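Local structure of prolyl-tRNA synthetase (Naegleria fowleri, 6UYH) at the interface of chains A and B. The protein catalyses the ATP-dependent attachment of proline to its cognate tRNA, as a class II aminoacyl-tRNA synthetase. Coordinates in Å, arbitrary orientation; residue numbers count along the deposited sequence, not the author numbering. Chains: chain A/B, Prolyl-tRNA synthetase.

Contact 1: the interface of chains A and B. Residues chain A 41, 44, 100, 149, 151; chain B 79, 102, 110, 114.
A:Trp151 pushes its indole into an apolar cluster of chain B formed by B:Phe79, B:Leu110 and B:Ile114, in the class II synthetase dimer interface. The tryptophan belongs to the Arg-Trp-Glu stretch of motif 2, whose flanking A:Arg150 and A:Glu152 line the AMPPNP pocket; this places the subunit contact next to nucleotide-binding residues in sequence and may couple the two.

Aromatic contact is edge-on: B:Phe79 CE2 lies in the indole plane, 4.0 Å from A:Trp151 CZ3. The phenyl edge in turn receives A:Val149, whose CG1 lies in the ring plane at 3.9 Å from B:Phe79 CZ; the two side chains approach from opposite directions.

Methyl groups pack around the rings. B:Ile114 CD1 meets the far end of the benzo ring at 3.6 Å from A:Trp151 CH2, and also lies over the rim of one face of its own chain's B:Phe79, wedged between the two aromatics. CG1 of this isoleucine sits between the backbone N and the carbonyl carbon (chi1 62°), with the chain then extended toward the indole. At the pyrrole side, B:Leu110 CD2 touches A:Trp151 NE1 at 3.5 Å.

A sulphur contact flanks the phenyl ring, with A:Cys44 SG 3.9 Å from B:Phe79 CD2. Further out, A:Val41 CG2 lies 4.1 Å from B:Phe79 CB, and A:Ala100 CB 4.2 Å from B:Val102 CG1.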
ATOM      1  N   VAL A  41      10.165  13.640  14.050  1.00 23.39           N
ATOM      2  CA  VAL A  41       8.928  14.400  13.915  1.00 25.82           C
ATOM      3  C   VAL A  41       7.958  13.804  14.921  1.00 25.38           C
ATOM      4  O   VAL A  41       7.646  12.611  14.857  1.00 23.84           O
ATOM      5  CB  VAL A  41       8.368  14.349  12.483  1.00 23.89           C
ATOM      6  CG1 VAL A  41       7.030  15.094  12.391  1.00 27.39           C
ATOM      7  CG2 VAL A  41       9.369  14.933  11.500  1.00 21.89           C
ATOM      8  N   CYS A  44       5.205  10.560  14.954  1.00 18.73           N
ATOM      9  CA  CYS A  44       5.403   9.727  13.784  1.00 19.24           C
ATOM     10  C   CYS A  44       6.394   8.632  14.142  1.00 22.02           C
ATOM     11  O   CYS A  44       7.341   8.876  14.891  1.00 20.96           O
ATOM     12  CB  CYS A  44       5.922  10.558  12.610  1.00 24.26           C
ATOM     13  SG  CYS A  44       4.738  11.856  12.134  1.00 26.25           S
ATOM     14  N   ALA A 100      -3.377  19.591   8.785  1.00 21.79           N
ATOM     15  CA  ALA A 100      -2.029  20.005   8.411  1.00 18.94           C
ATOM     16  C   ALA A 100      -2.060  20.677   7.042  1.00 21.10           C
ATOM     17  O   ALA A 100      -2.660  20.141   6.106  1.00 21.55           O
ATOM     18  CB  ALA A 100      -1.086  18.796   8.386  1.00 19.18           C
ATOM     19  N   VAL A 149      -3.184  11.958   7.982  1.00 17.89           N
ATOM     20  CA  VAL A 149      -2.478  12.932   8.815  1.00 17.19           C
ATOM     21  C   VAL A 149      -3.489  13.702   9.647  1.00 19.90           C
ATOM     22  O   VAL A 149      -4.408  14.320   9.099  1.00 19.86           O
ATOM     23  CB  VAL A 149      -1.631  13.908   7.982  1.00 17.66           C
ATOM     24  CG1 VAL A 149      -1.010  14.982   8.885  1.00 17.91           C
ATOM     25  CG2 VAL A 149      -0.545  13.146   7.204  1.00 22.04           C
ATOM     26  N   TRP A 151      -3.164  16.415  13.073  1.00 21.02           N
ATOM     27  CA  TRP A 151      -2.321  17.043  14.086  1.00 29.43           C
ATOM     28  C   TRP A 151      -3.002  16.897  15.448  1.00 26.42           C
ATOM     29  O   TRP A 151      -3.577  17.830  16.007  1.00 29.09           O
ATOM     30  CB  TRP A 151      -2.025  18.491  13.729  1.00 30.09           C
ATOM     31  CG  TRP A 151      -0.569  18.761  13.828  1.00 39.77           C
ATOM     32  CD1 TRP A 151       0.058  19.579  14.723  1.00 43.31           C
ATOM     33  CD2 TRP A 151       0.467  18.160  13.042  1.00 39.00           C
ATOM     34  NE1 TRP A 151       1.417  19.550  14.523  1.00 45.41           N
ATOM     35  CE2 TRP A 151       1.695  18.682  13.500  1.00 46.17           C
ATOM     36  CE3 TRP A 151       0.476  17.238  11.992  1.00 44.02           C
ATOM     37  CZ2 TRP A 151       2.917  18.320  12.936  1.00 50.06           C
ATOM     38  CZ3 TRP A 151       1.690  16.878  11.436  1.00 47.56           C
ATOM     39  CH2 TRP A 151       2.892  17.417  11.909  1.00 46.57           C
TER
ATOM     40  N   PHE B  79       6.908  12.558   6.632  1.00 19.26           N
ATOM     41  CA  PHE B  79       7.514  13.842   6.961  1.00 19.88           C
ATOM     42  C   PHE B  79       9.015  13.732   7.162  1.00 18.58           C
ATOM     43  O   PHE B  79       9.516  12.740   7.693  1.00 22.70           O
ATOM     44  CB  PHE B  79       6.905  14.414   8.240  1.00 18.31           C
ATOM     45  CG  PHE B  79       5.440  14.691   8.128  1.00 21.83           C
ATOM     46  CD1 PHE B  79       4.979  15.634   7.235  1.00 22.28           C
ATOM     47  CD2 PHE B  79       4.526  14.004   8.913  1.00 28.15           C
ATOM     48  CE1 PHE B  79       3.624  15.899   7.132  1.00 28.87           C
ATOM     49  CE2 PHE B  79       3.169  14.264   8.813  1.00 29.56           C
ATOM     50  CZ  PHE B  79       2.723  15.214   7.922  1.00 28.24           C
ATOM     51  N   VAL B 102       5.081  21.675   4.929  1.00 24.31           N
ATOM     52  CA  VAL B 102       3.980  21.861   5.865  1.00 19.92           C
ATOM     53  C   VAL B 102       4.433  22.872   6.915  1.00 22.36           C
ATOM     54  O   VAL B 102       5.474  22.696   7.557  1.00 24.57           O
ATOM     55  CB  VAL B 102       3.570  20.532   6.518  1.00 21.67           C
ATOM     56  CG1 VAL B 102       2.513  20.764   7.610  1.00 24.00           C
ATOM     57  CG2 VAL B 102       3.087  19.543   5.456  1.00 25.58           C
ATOM     58  N   LEU B 110       3.803  25.720  12.921  1.00 36.32           N
ATOM     59  CA  LEU B 110       4.711  24.775  13.553  1.00 42.48           C
ATOM     60  C   LEU B 110       5.953  25.507  14.050  1.00 42.02           C
ATOM     61  O   LEU B 110       6.269  26.613  13.602  1.00 46.77           O
ATOM     62  CB  LEU B 110       5.121  23.673  12.570  1.00 37.50           C
ATOM     63  CG  LEU B 110       4.007  22.844  11.931  1.00 37.50           C
ATOM     64  CD1 LEU B 110       4.592  21.758  11.033  1.00 32.04           C
ATOM     65  CD2 LEU B 110       3.105  22.240  13.005  1.00 45.27           C
ATOM     66  N   ILE B 114       8.131  21.319   8.242  1.00 25.66           N
ATOM     67  CA  ILE B 114       8.529  19.957   7.934  1.00 21.79           C
ATOM     68  C   ILE B 114       8.124  19.684   6.497  1.00 21.18           C
ATOM     69  O   ILE B 114       7.111  20.196   6.006  1.00 21.86           O
ATOM     70  CB  ILE B 114       7.901  18.925   8.895  1.00 27.26           C
ATOM     71  CG1 ILE B 114       6.383  18.959   8.772  1.00 31.05           C
ATOM     72  CG2 ILE B 114       8.323  19.208  10.351  1.00 25.41           C
ATOM     73  CD1 ILE B 114       5.683  18.097   9.794  1.00 38.30           C
TER

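Contact 2: the interface of chains A and B. Residues chain A 106-107; chain B 96-97, 101.
The indole of B:Trp101 turns the edge of its pyrrole ring toward the backbone of A:Gly106. The amide N of the glycine lies in the indole plane beyond this edge, 3.9 Å from B:Trp101 CD1. The A:Gly106 carbonyl O instead stands above that plane near the CD1-NE1 edge, 3.2 Å from B:Trp101 CD1 and 3.3 Å from B:Trp101 NE1. It is not in line with the ring N-H, so this is a close polar approach that is not assigned as a hydrogen bond. The indole is brought there with CG anti to the carbonyl carbon (chi1 -67°). The other flat group, the amide of A:Asn107, is poorly ordered; its ND2 is modelled 3.7 Å from B:Ser96 OG, a loose approach at most.

A:Gly106 and A:Asn107 form the turn of the hairpin between strands 100-105 and 108-110 in the class II catalytic core. This turn slots between B:Trp101 and the 3-10 helix 96-98 of the partner. The glycine has a positive phi (59°, psi -126°), a backbone shape that glycine adopts readily. The carbonyl of B:Ser96 points toward the glycine, and B:Pro97 borders the turn through its backbone, with A:Gly106 CA 3.8 Å from B:Pro97 CA.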
ATOM      1  N   GLY A 106       9.634  24.964  -1.986  1.00 26.61           N
ATOM      2  CA  GLY A 106      10.949  25.581  -1.927  1.00 30.53           C
ATOM      3  C   GLY A 106      10.956  26.669  -0.870  1.00 33.97           C
ATOM      4  O   GLY A 106      10.566  26.447   0.279  1.00 39.72           O
ATOM      5  N   ASN A 107      11.367  27.872  -1.267  1.00 36.48           N
ATOM      6  CA  ASN A 107      11.382  29.022  -0.372  1.00 46.85           C
ATOM      7  C   ASN A 107      10.217  29.977  -0.611  1.00 43.98           C
ATOM      8  O   ASN A 107      10.181  31.053  -0.005  1.00 50.42           O
ATOM      9  CB  ASN A 107      12.705  29.780  -0.509  1.00 60.81           C
ATOM     10  CG  ASN A 107      13.879  29.011   0.066  1.00 73.74           C
ATOM     11  OD1 ASN A 107      14.216  29.157   1.243  1.00 80.63           O
ATOM     12  ND2 ASN A 107      14.507  28.182  -0.762  1.00 73.56           N
TER
ATOM     13  N   SER B  96      15.782  21.985  -4.115  1.00 45.66           N
ATOM     14  CA  SER B  96      15.040  22.768  -3.126  1.00 40.59           C
ATOM     15  C   SER B  96      13.701  23.311  -3.622  1.00 37.89           C
ATOM     16  O   SER B  96      12.727  23.245  -2.855  1.00 37.10           O
ATOM     17  CB  SER B  96      15.939  23.899  -2.600  1.00 42.73           C
ATOM     18  OG  SER B  96      15.357  25.173  -2.815  1.00 53.30           O
ATOM     19  N   PRO B  97      13.559  23.820  -4.852  1.00 37.72           N
ATOM     20  CA  PRO B  97      12.241  24.328  -5.281  1.00 35.67           C
ATOM     21  C   PRO B  97      11.147  23.273  -5.379  1.00 37.13           C
ATOM     22  O   PRO B  97       9.963  23.635  -5.353  1.00 35.49           O
ATOM     23  CB  PRO B  97      12.536  24.949  -6.655  1.00 38.00           C
ATOM     24  CG  PRO B  97      13.977  25.330  -6.577  1.00 40.72           C
ATOM     25  CD  PRO B  97      14.619  24.219  -5.800  1.00 44.89           C
ATOM     26  N   TRP B 101       6.402  22.025   1.691  1.00 17.33           N
ATOM     27  CA  TRP B 101       6.573  22.280   3.120  1.00 19.59           C
ATOM     28  C   TRP B 101       5.228  22.408   3.825  1.00 22.06           C
ATOM     29  O   TRP B 101       4.354  23.173   3.391  1.00 21.58           O
ATOM     30  CB  TRP B 101       7.391  23.553   3.349  1.00 21.25           C
ATOM     31  CG  TRP B 101       8.807  23.419   2.910  1.00 25.92           C
ATOM     32  CD1 TRP B 101       9.343  23.818   1.718  1.00 25.29           C
ATOM     33  CD2 TRP B 101       9.878  22.835   3.656  1.00 28.37           C
ATOM     34  NE1 TRP B 101      10.681  23.513   1.673  1.00 29.35           N
ATOM     35  CE2 TRP B 101      11.039  22.915   2.854  1.00 28.21           C
ATOM     36  CE3 TRP B 101       9.975  22.265   4.928  1.00 24.90           C
ATOM     37  CZ2 TRP B 101      12.276  22.438   3.282  1.00 28.66           C
ATOM     38  CZ3 TRP B 101      11.208  21.786   5.351  1.00 22.52           C
ATOM     39  CH2 TRP B 101      12.339  21.876   4.531  1.00 24.94           C
TER

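Contact 3: the interface of chains A and B. Residues chain A 47-49, 52, 56; chain B 73-75.
A:Trp52 lays its six-membered ring against B:Met75 in the tightly packed half of this contact. B:Met75 CB sits over the ring face, 3.6 Å from its centroid, in a CH-pi contact. The methionine chain then bends (chi2 60°, chi3 54°), which brings its terminal methyl CE back to 3.7 Å from A:Trp52 CZ2. Beside it, the backbones of A:Phe47 and B:Met75 form an antiparallel beta bridge: A:Phe47 N donates to B:Met75 O at 3.0 Å, and B:Met75 N returns a bond to A:Phe47 O at 3.1 Å. B:Val74 lies alongside A:Pro49, its CG1 3.5 Å from the proline CD.

Toward B:Asn73 the contact becomes polar and hydrated. B:Asn73 ND2 donates to the carboxylate A:Glu56 OE2 at 2.9 Å, nearly straight (168° at H), meeting its syn lone pair. OE2 lies nearly in the plane of the B:Asn73 amide, while the carboxylate plane itself is turned almost perpendicular to it. Water 1 links A:Pro49 O and B:Asn73 O across the chains.

A:Pro49, A:Trp52 and A:Glu56 line the first turns of helix 49-67, the long motif 1 helix of class II synthetases, which follows strand 45-47 and packs on the end of the partner's strand 72-73 and the residues that follow it.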
ATOM      1  N   PHE A  47       7.857   1.875  11.063  1.00 18.77           N
ATOM      2  CA  PHE A  47       7.336   0.505  11.124  1.00 20.11           C
ATOM      3  C   PHE A  47       8.377  -0.415  10.497  1.00 20.26           C
ATOM      4  O   PHE A  47       8.567  -0.401   9.274  1.00 18.94           O
ATOM      5  CB  PHE A  47       6.006   0.355  10.379  1.00 19.38           C
ATOM      6  CG  PHE A  47       4.843   1.099  10.983  1.00 20.09           C
ATOM      7  CD1 PHE A  47       4.892   2.464  11.193  1.00 28.94           C
ATOM      8  CD2 PHE A  47       3.672   0.426  11.280  1.00 21.04           C
ATOM      9  CE1 PHE A  47       3.803   3.139  11.739  1.00 34.16           C
ATOM     10  CE2 PHE A  47       2.571   1.101  11.814  1.00 21.57           C
ATOM     11  CZ  PHE A  47       2.646   2.451  12.051  1.00 22.23           C
ATOM     12  N   ARG A  48       9.041  -1.219  11.322  1.00 19.76           N
ATOM     13  CA  ARG A  48      10.100  -2.108  10.861  1.00 19.86           C
ATOM     14  C   ARG A  48       9.497  -3.393  10.280  1.00 19.11           C
ATOM     15  O   ARG A  48       8.286  -3.621  10.386  1.00 21.49           O
ATOM     16  CB  ARG A  48      11.063  -2.361  12.022  1.00 22.44           C
ATOM     17  CG  ARG A  48      11.783  -1.094  12.493  1.00 25.62           C
ATOM     18  CD  ARG A  48      12.750  -1.377  13.641  1.00 24.81           C
ATOM     19  NE  ARG A  48      13.964  -2.045  13.166  1.00 26.36           N
ATOM     20  CZ  ARG A  48      15.010  -2.335  13.937  1.00 29.94           C
ATOM     21  NH1 ARG A  48      14.988  -2.026  15.228  1.00 26.31           N
ATOM     22  NH2 ARG A  48      16.082  -2.927  13.416  1.00 28.50           N
ATOM     23  N   PRO A  49      10.313  -4.255   9.645  1.00 20.34           N
ATOM     24  CA  PRO A  49       9.734  -5.378   8.869  1.00 20.63           C
ATOM     25  C   PRO A  49       8.761  -6.273   9.628  1.00 20.89           C
ATOM     26  O   PRO A  49       7.689  -6.589   9.098  1.00 19.42           O
ATOM     27  CB  PRO A  49      10.979  -6.154   8.419  1.00 22.61           C
ATOM     28  CG  PRO A  49      12.015  -5.099   8.255  1.00 22.73           C
ATOM     29  CD  PRO A  49      11.768  -4.143   9.406  1.00 20.77           C
ATOM     30  N   TRP A  52       5.505  -4.228  10.096  1.00 19.34           N
ATOM     31  CA  TRP A  52       4.739  -3.981   8.881  1.00 17.93           C
ATOM     32  C   TRP A  52       4.121  -5.268   8.356  1.00 18.18           C
ATOM     33  O   TRP A  52       3.032  -5.241   7.779  1.00 19.23           O
ATOM     34  CB  TRP A  52       5.637  -3.330   7.815  1.00 18.26           C
ATOM     35  CG  TRP A  52       4.850  -2.751   6.645  1.00 16.58           C
ATOM     36  CD1 TRP A  52       4.868  -3.179   5.342  1.00 19.18           C
ATOM     37  CD2 TRP A  52       3.932  -1.652   6.694  1.00 19.22           C
ATOM     38  NE1 TRP A  52       4.017  -2.407   4.584  1.00 19.24           N
ATOM     39  CE2 TRP A  52       3.435  -1.463   5.388  1.00 19.74           C
ATOM     40  CE3 TRP A  52       3.479  -0.811   7.718  1.00 18.88           C
ATOM     41  CZ2 TRP A  52       2.505  -0.465   5.081  1.00 18.47           C
ATOM     42  CZ3 TRP A  52       2.565   0.184   7.409  1.00 19.89           C
ATOM     43  CH2 TRP A  52       2.091   0.347   6.098  1.00 19.97           C
ATOM     44  N   GLU A  56       0.420  -5.831   6.716  1.00 17.41           N
ATOM     45  CA  GLU A  56       0.219  -6.482   5.421  1.00 17.63           C
ATOM     46  C   GLU A  56      -0.692  -7.698   5.546  1.00 18.13           C
ATOM     47  O   GLU A  56      -1.466  -7.993   4.626  1.00 19.10           O
ATOM     48  CB  GLU A  56       1.561  -6.894   4.816  1.00 17.86           C
ATOM     49  CG  GLU A  56       2.401  -5.725   4.373  1.00 21.21           C
ATOM     50  CD  GLU A  56       3.692  -6.181   3.721  1.00 30.22           C
ATOM     51  OE1 GLU A  56       4.187  -7.269   4.085  1.00 34.57           O
ATOM     52  OE2 GLU A  56       4.199  -5.463   2.847  1.00 26.39           O
TER
ATOM     53  N   ASN B  73       9.732  -5.506   3.417  1.00 16.02           N
ATOM     54  CA  ASN B  73       8.933  -4.286   3.340  1.00 16.61           C
ATOM     55  C   ASN B  73       8.838  -3.596   4.702  1.00 18.09           C
ATOM     56  O   ASN B  73       8.723  -4.247   5.739  1.00 17.20           O
ATOM     57  CB  ASN B  73       7.515  -4.583   2.827  1.00 14.75           C
ATOM     58  CG  ASN B  73       7.489  -4.881   1.330  1.00 19.20           C
ATOM     59  OD1 ASN B  73       8.483  -4.684   0.636  1.00 20.63           O
ATOM     60  ND2 ASN B  73       6.346  -5.346   0.837  1.00 20.70           N
ATOM     61  N   VAL B  74       8.858  -2.261   4.677  1.00 16.89           N
ATOM     62  CA  VAL B  74       8.784  -1.413   5.859  1.00 17.08           C
ATOM     63  C   VAL B  74       7.866  -0.242   5.528  1.00 19.39           C
ATOM     64  O   VAL B  74       7.350  -0.133   4.418  1.00 17.56           O
ATOM     65  CB  VAL B  74      10.169  -0.883   6.295  1.00 18.38           C
ATOM     66  CG1 VAL B  74      11.084  -2.016   6.708  1.00 21.82           C
ATOM     67  CG2 VAL B  74      10.817  -0.046   5.168  1.00 18.22           C
ATOM     68  N   MET B  75       7.678   0.654   6.498  1.00 16.75           N
ATOM     69  CA  MET B  75       7.073   1.943   6.198  1.00 14.29           C
ATOM     70  C   MET B  75       7.703   3.005   7.079  1.00 17.14           C
ATOM     71  O   MET B  75       7.548   2.964   8.302  1.00 19.00           O
ATOM     72  CB  MET B  75       5.559   1.918   6.400  1.00 15.05           C
ATOM     73  CG  MET B  75       4.894   3.204   5.954  1.00 15.53           C
ATOM     74  SD  MET B  75       5.171   3.561   4.206  1.00 21.59           S
ATOM     75  CE  MET B  75       4.611   2.046   3.447  1.00 19.96           C
TER
HETATM   76  O   HOH W   1       7.817  -6.762   6.245  1.00 24.05           O

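Contact 1 lies about 16 Å from contact 2 and 20 Å from contact 3, measured between the centres of their C-alpha atoms, while contacts 2 and 3 are 29 Å apart. Strand 100-105 joins contacts 1 and 2: it supplies residues to both, and the turn of contact 2 follows its end. Contacts 1 and 3 draw on neighbouring stretches of each chain, 41-56 from chain A and 73-79 from chain B. Because the interface is two-fold symmetric, every contact recurs with the chains exchanged. Motif 1, motif 2 and the hairpin all contribute, from both subunits, to holding the catalytic cores together, as in class II synthetase dimers.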